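PDB 6B9R: hydroxyethylphosphonate dioxygenase from Streptomyces albus, which catalyses the iron(II)-dependent oxidative cleavage of 2-hydroxyethylphosphonate by dioxygen, giving hydroxymethylphosphonate and formate. Local coordinates for the interface of chains A and B. Coordinates in Å, arbitrary orientation; residue numbers count along the deposited sequence, not the author numbering. Chains: chain A/B, Hydroxyethylphosphonate dioxygenase.

Contact 1: the interface of chains A and B. Residues chain A 434-435, 438, 441-442, 445; chain B 186-188, 212.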
loop_
_atom_site.group_PDB
_atom_site.type_symbol
_atom_site.label_atom_id
_atom_site.label_comp_id
_atom_site.label_asym_id
_atom_site.label_seq_id
_atom_site.Cartn_x
_atom_site.Cartn_y
_atom_site.Cartn_z
ATOM N N MET A 434 -2.990 -12.501 11.809
ATOM C CA MET A 434 -2.408 -13.770 11.390
ATOM C C MET A 434 -2.294 -14.740 12.561
ATOM O O MET A 434 -2.034 -14.328 13.690
ATOM C CB MET A 434 -1.020 -13.551 10.806
ATOM C CG MET A 434 -1.015 -13.031 9.408
ATOM S SD MET A 434 0.690 -12.908 8.863
ATOM C CE MET A 434 0.444 -12.289 7.204
ATOM N N PRO A 435 -2.459 -16.039 12.313
ATOM C CA PRO A 435 -2.234 -17.024 13.376
ATOM C C PRO A 435 -0.766 -17.116 13.771
ATOM O O PRO A 435 0.138 -16.704 13.039
ATOM C CB PRO A 435 -2.728 -18.343 12.762
ATOM C CG PRO A 435 -2.705 -18.127 11.294
ATOM C CD PRO A 435 -2.966 -16.659 11.075
ATOM N N ALA A 438 2.686 -17.517 11.680
ATOM C CA ALA A 438 2.467 -17.230 10.269
ATOM C C ALA A 438 3.348 -16.089 9.772
ATOM O O ALA A 438 3.703 -16.056 8.586
ATOM C CB ALA A 438 0.997 -16.911 10.023
ATOM N N ARG A 441 6.387 -17.229 7.879
ATOM C CA ARG A 441 6.199 -17.707 6.508
ATOM C C ARG A 441 5.846 -16.564 5.568
ATOM O O ARG A 441 6.169 -16.618 4.376
ATOM C CB ARG A 441 5.113 -18.786 6.447
ATOM C CG ARG A 441 5.554 -20.172 6.916
ATOM C CD ARG A 441 4.414 -21.200 6.808
ATOM N NE ARG A 441 3.947 -21.371 5.433
ATOM C CZ ARG A 441 2.763 -21.882 5.114
ATOM N NH1 ARG A 441 2.395 -21.990 3.839
ATOM N NH2 ARG A 441 1.939 -22.272 6.082
ATOM N N TYR A 442 5.169 -15.535 6.085
ATOM C CA TYR A 442 4.915 -14.335 5.291
ATOM C C TYR A 442 6.224 -13.673 4.889
ATOM O O TYR A 442 6.400 -13.276 3.732
ATOM C CB TYR A 442 4.024 -13.378 6.084
ATOM C CG TYR A 442 3.910 -11.977 5.514
ATOM C CD1 TYR A 442 3.344 -11.755 4.269
ATOM C CD2 TYR A 442 4.366 -10.879 6.235
ATOM C CE1 TYR A 442 3.226 -10.464 3.750
ATOM C CE2 TYR A 442 4.254 -9.593 5.731
ATOM C CZ TYR A 442 3.680 -9.390 4.485
ATOM O OH TYR A 442 3.574 -8.099 3.986
ATOM N N GLU A 445 8.538 -17.647 2.701
ATOM C CA GLU A 445 7.874 -18.928 2.534
ATOM C C GLU A 445 8.916 -20.026 2.424
ATOM O O GLU A 445 9.951 -19.861 1.768
ATOM C CB GLU A 445 6.977 -18.920 1.299
ATOM C CG GLU A 445 6.246 -20.244 1.035
ATOM C CD GLU A 445 5.238 -20.613 2.129
ATOM O OE1 GLU A 445 5.649 -21.079 3.214
ATOM O OE2 GLU A 445 4.022 -20.443 1.892
ATOM N N PRO B 186 -5.276 -15.220 6.150
ATOM C CA PRO B 186 -4.016 -15.807 5.682
ATOM C C PRO B 186 -3.508 -16.888 6.620
ATOM O O PRO B 186 -3.590 -16.763 7.846
ATOM C CB PRO B 186 -3.063 -14.610 5.661
ATOM C CG PRO B 186 -3.964 -13.432 5.418
ATOM C CD PRO B 186 -5.231 -13.743 6.163
ATOM N N PHE B 187 -2.990 -17.952 6.014
ATOM C CA PHE B 187 -2.300 -19.069 6.655
ATOM C C PHE B 187 -3.203 -19.888 7.577
ATOM O O PHE B 187 -2.704 -20.713 8.350
ATOM C CB PHE B 187 -1.046 -18.599 7.415
ATOM C CG PHE B 187 0.027 -18.048 6.519
ATOM C CD1 PHE B 187 0.700 -18.880 5.642
ATOM C CD2 PHE B 187 0.339 -16.690 6.532
ATOM C CE1 PHE B 187 1.683 -18.385 4.807
ATOM C CE2 PHE B 187 1.327 -16.191 5.697
ATOM C CZ PHE B 187 1.997 -17.041 4.839
ATOM N N ALA B 188 -4.514 -19.697 7.517
ATOM C CA ALA B 188 -5.422 -20.587 8.229
ATOM C C ALA B 188 -5.525 -21.918 7.481
ATOM O O ALA B 188 -5.924 -21.928 6.310
ATOM C CB ALA B 188 -6.798 -19.944 8.366
ATOM N N LEU B 212 -0.998 -7.045 2.230
ATOM C CA LEU B 212 0.191 -7.816 2.587
ATOM C C LEU B 212 1.123 -8.068 1.406
ATOM O O LEU B 212 2.347 -8.077 1.579
ATOM C CB LEU B 212 -0.229 -9.154 3.186
ATOM C CG LEU B 212 -0.841 -9.071 4.573
ATOM C CD1 LEU B 212 -1.465 -10.419 4.915
ATOM C CD2 LEU B 212 0.230 -8.676 5.594
#
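Helix 438-443 of chain A, with A:Met434 and A:Pro435 in the loop just before it, packs against the chain B loop between strands 181-184 and 190-194, where B:Phe187 protrudes, and against B:Leu212 near helix 215-223. B:Phe187 is the main plug, with 102 Å² of its surface hidden. Its backbone lies in the left-handed region of phi and psi, at a bend from which the ring reaches the helix. The CD2 side of the ring meets the methyl CB of A:Ala438, 3.6 Å from CD2, while CE2 lies 3.9 Å from CB of A:Tyr442. The opposite rim points at the guanidinium of A:Arg441: B:Phe187 CE1 sits over the centre of that group, 3.7 Å from CZ, with the planes 66° apart, an edge-to-face meeting rather than a parallel stack. A bend at chi3 (61°) turns the guanidinium over this rim, and A:Glu445 fixes its rotation side-on by two hydrogen bonds close to the guanidinium plane, NE of A:Arg441 2.8 Å from OE1, also a salt bridge, and NH1 3.0 Å from OE2. Farther along, A:Met434 and B:Leu212 meet tip to tip, methyl CE 3.5 Å from CD1. With CG anti to its backbone N (chi1 168°), A:Tyr442 extends past B:Leu212 CD2, and its phenol OH donates to the main-chain carbonyl O of B:Leu212 at 2.7 Å, in the carbonyl plane on a lone pair.

Contact 2: the interface of chains A and B. Residues chain A 73, 78, 213-215, 218, 422; chain B 73, 214-215.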
loop_
_atom_site.group_PDB
_atom_site.type_symbol
_atom_site.label_atom_id
_atom_site.label_comp_id
_atom_site.label_asym_id
_atom_site.label_seq_id
_atom_site.Cartn_x
_atom_site.Cartn_y
_atom_site.Cartn_z
ATOM N N ARG A 73 8.315 -8.094 -11.469
ATOM C CA ARG A 73 8.338 -7.407 -10.181
ATOM C C ARG A 73 7.912 -8.317 -9.033
ATOM O O ARG A 73 8.379 -8.146 -7.900
ATOM C CB ARG A 73 7.410 -6.186 -10.233
ATOM C CG ARG A 73 8.046 -4.872 -9.961
ATOM C CD ARG A 73 7.016 -3.723 -10.011
ATOM N NE ARG A 73 7.323 -2.688 -9.018
ATOM C CZ ARG A 73 6.594 -2.463 -7.929
ATOM N NH1 ARG A 73 6.937 -1.510 -7.078
ATOM N NH2 ARG A 73 5.520 -3.199 -7.693
ATOM N N ILE A 78 13.627 -6.833 -2.567
ATOM C CA ILE A 78 14.378 -5.598 -2.514
ATOM C C ILE A 78 15.678 -5.861 -1.766
ATOM O O ILE A 78 15.890 -6.930 -1.197
ATOM C CB ILE A 78 13.567 -4.437 -1.888
ATOM C CG1 ILE A 78 13.276 -4.674 -0.406
ATOM C CG2 ILE A 78 12.291 -4.180 -2.673
ATOM C CD1 ILE A 78 12.920 -3.361 0.331
ATOM N N THR A 213 3.793 6.033 -4.622
ATOM C CA THR A 213 4.859 5.389 -5.376
ATOM C C THR A 213 4.845 3.878 -5.126
ATOM O O THR A 213 4.200 3.375 -4.209
ATOM C CB THR A 213 6.211 5.999 -5.002
ATOM O OG1 THR A 213 6.363 5.989 -3.576
ATOM C CG2 THR A 213 6.286 7.441 -5.494
ATOM N N GLY A 214 5.563 3.142 -5.959
ATOM C CA GLY A 214 5.511 1.702 -5.811
ATOM C C GLY A 214 4.272 1.087 -6.435
ATOM O O GLY A 214 3.859 1.518 -7.517
ATOM N N ASP A 215 3.674 0.089 -5.761
ATOM C CA ASP A 215 2.667 -0.760 -6.398
ATOM C C ASP A 215 1.524 0.061 -6.985
ATOM O O ASP A 215 1.013 -0.256 -8.068
ATOM C CB ASP A 215 2.099 -1.771 -5.397
ATOM C CG ASP A 215 3.111 -2.836 -4.969
ATOM O OD1 ASP A 215 4.120 -3.068 -5.667
ATOM O OD2 ASP A 215 2.888 -3.443 -3.907
ATOM N N ARG A 218 2.369 1.527 -10.427
ATOM C CA ARG A 218 2.448 0.517 -11.482
ATOM C C ARG A 218 1.064 0.093 -11.937
ATOM O O ARG A 218 0.808 -0.037 -13.140
ATOM C CB ARG A 218 3.220 -0.706 -10.982
ATOM C CG ARG A 218 4.574 -0.398 -10.387
ATOM C CD ARG A 218 5.535 0.145 -11.418
ATOM N NE ARG A 218 6.849 0.405 -10.832
ATOM C CZ ARG A 218 7.119 1.413 -10.014
ATOM N NH1 ARG A 218 6.172 2.272 -9.687
ATOM N NH2 ARG A 218 8.344 1.566 -9.527
ATOM N N SER A 422 5.811 1.047 3.604
ATOM C CA SER A 422 4.789 0.212 2.989
ATOM C C SER A 422 3.993 -0.588 4.014
ATOM O O SER A 422 2.921 -1.095 3.676
ATOM C CB SER A 422 5.437 -0.719 1.969
ATOM O OG SER A 422 6.104 0.044 0.977
ATOM N N ARG B 73 13.539 -3.817 -8.764
ATOM C CA ARG B 73 12.086 -3.818 -8.734
ATOM C C ARG B 73 11.511 -2.432 -9.019
ATOM O O ARG B 73 10.471 -2.302 -9.680
ATOM C CB ARG B 73 11.638 -4.335 -7.363
ATOM C CG ARG B 73 10.287 -4.956 -7.307
ATOM C CD ARG B 73 9.933 -5.396 -5.882
ATOM N NE ARG B 73 8.511 -5.715 -5.820
ATOM C CZ ARG B 73 7.588 -4.894 -5.338
ATOM N NH1 ARG B 73 7.946 -3.714 -4.858
ATOM N NH2 ARG B 73 6.312 -5.247 -5.331
ATOM N N GLY B 214 3.241 -7.666 -2.096
ATOM C CA GLY B 214 3.916 -6.615 -2.836
ATOM C C GLY B 214 4.853 -5.803 -1.944
ATOM O O GLY B 214 5.633 -6.367 -1.174
ATOM N N ASP B 215 4.785 -4.475 -2.072
ATOM C CA ASP B 215 5.732 -3.589 -1.390
ATOM C C ASP B 215 5.882 -3.930 0.091
ATOM O O ASP B 215 6.998 -3.969 0.617
ATOM C CB ASP B 215 5.294 -2.123 -1.532
ATOM C CG ASP B 215 5.476 -1.589 -2.945
ATOM O OD1 ASP B 215 6.382 -2.071 -3.655
ATOM O OD2 ASP B 215 4.710 -0.685 -3.350
#
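Two copies of the same motif, the N-terminal end of helix 215-223 and the 3-10 helix 72-75, meet almost symmetrically, so A:Asp215 faces B:Asp215 and A:Arg73 faces B:Arg73. The aspartates come tip to tip with their carboxylates stacked, the planes 12° apart. Each takes a hydrogen bond from the first backbone N-H of the other helix: A:Asp215 N lies 2.7 Å from B:Asp215 OD2, and B:Asp215 N 2.8 Å from A:Asp215 OD2, both on the syn side but somewhat out of the carboxylate plane. The helix ends would probably steady the charges placed there. The two OD1 atoms of A:Asp215 and B:Asp215 approach to 3.2 Å, a close approach of two acceptors that the arginines are likely to offset; protonation is not seen. Within each chain the guanidinium meets its own aspartate nearly along the C-O axis, in a hydrogen bond that is also a salt bridge: A:Arg73 NH2 is 2.5 Å from A:Asp215 OD1, and B:Arg73 NH1 is 2.6 Å from B:Asp215 OD1. Across the interface, B:Arg73 NH2 donates at 3.1 Å to the syn lone pair of A:Asp215 OD1, a salt bridge as well as a hydrogen bond, and that oxygen is thus gripped by both arginines. B:Arg73 holds CG anti to its backbone N (chi1 -155°) and runs extended to NE, crossing A:Arg73 at about a right angle. The guanidinium faces lie one over the other but tilted and offset toward their rims, and A:Arg218 CG covers the other face of that of A:Arg73. An alanine in place of B:Arg73 would probably leave B:Asp215 OD1 without its short partner, the facing carboxylates with less charge to offset any repulsion, and the A:Arg73 carbonyl without its cross-chain donor. That donor is B:Arg73 NE, 3.2 Å from A:Arg73 O and above the carbonyl plane, 36° out of it.

The C-alpha centres of contact 1 and contact 2 lie about 20 Å apart, yet neighbouring parts of the chain serve both: B:Leu212 belongs to contact 1, B:Gly214 and B:Asp215 to contact 2. In chain A, helix 425-433 joins A:Ser422 of contact 2 to A:Met434 of contact 1. Contact 2 pairs like residues and so sits at the two-fold axis, while contact 1 lies off it and has a twin with the chains exchanged. A polar centre of paired arginines and aspartates is therefore flanked by two largely apolar patches, an arrangement consistent with a stable dimer, although the structure alone does not establish the state in solution.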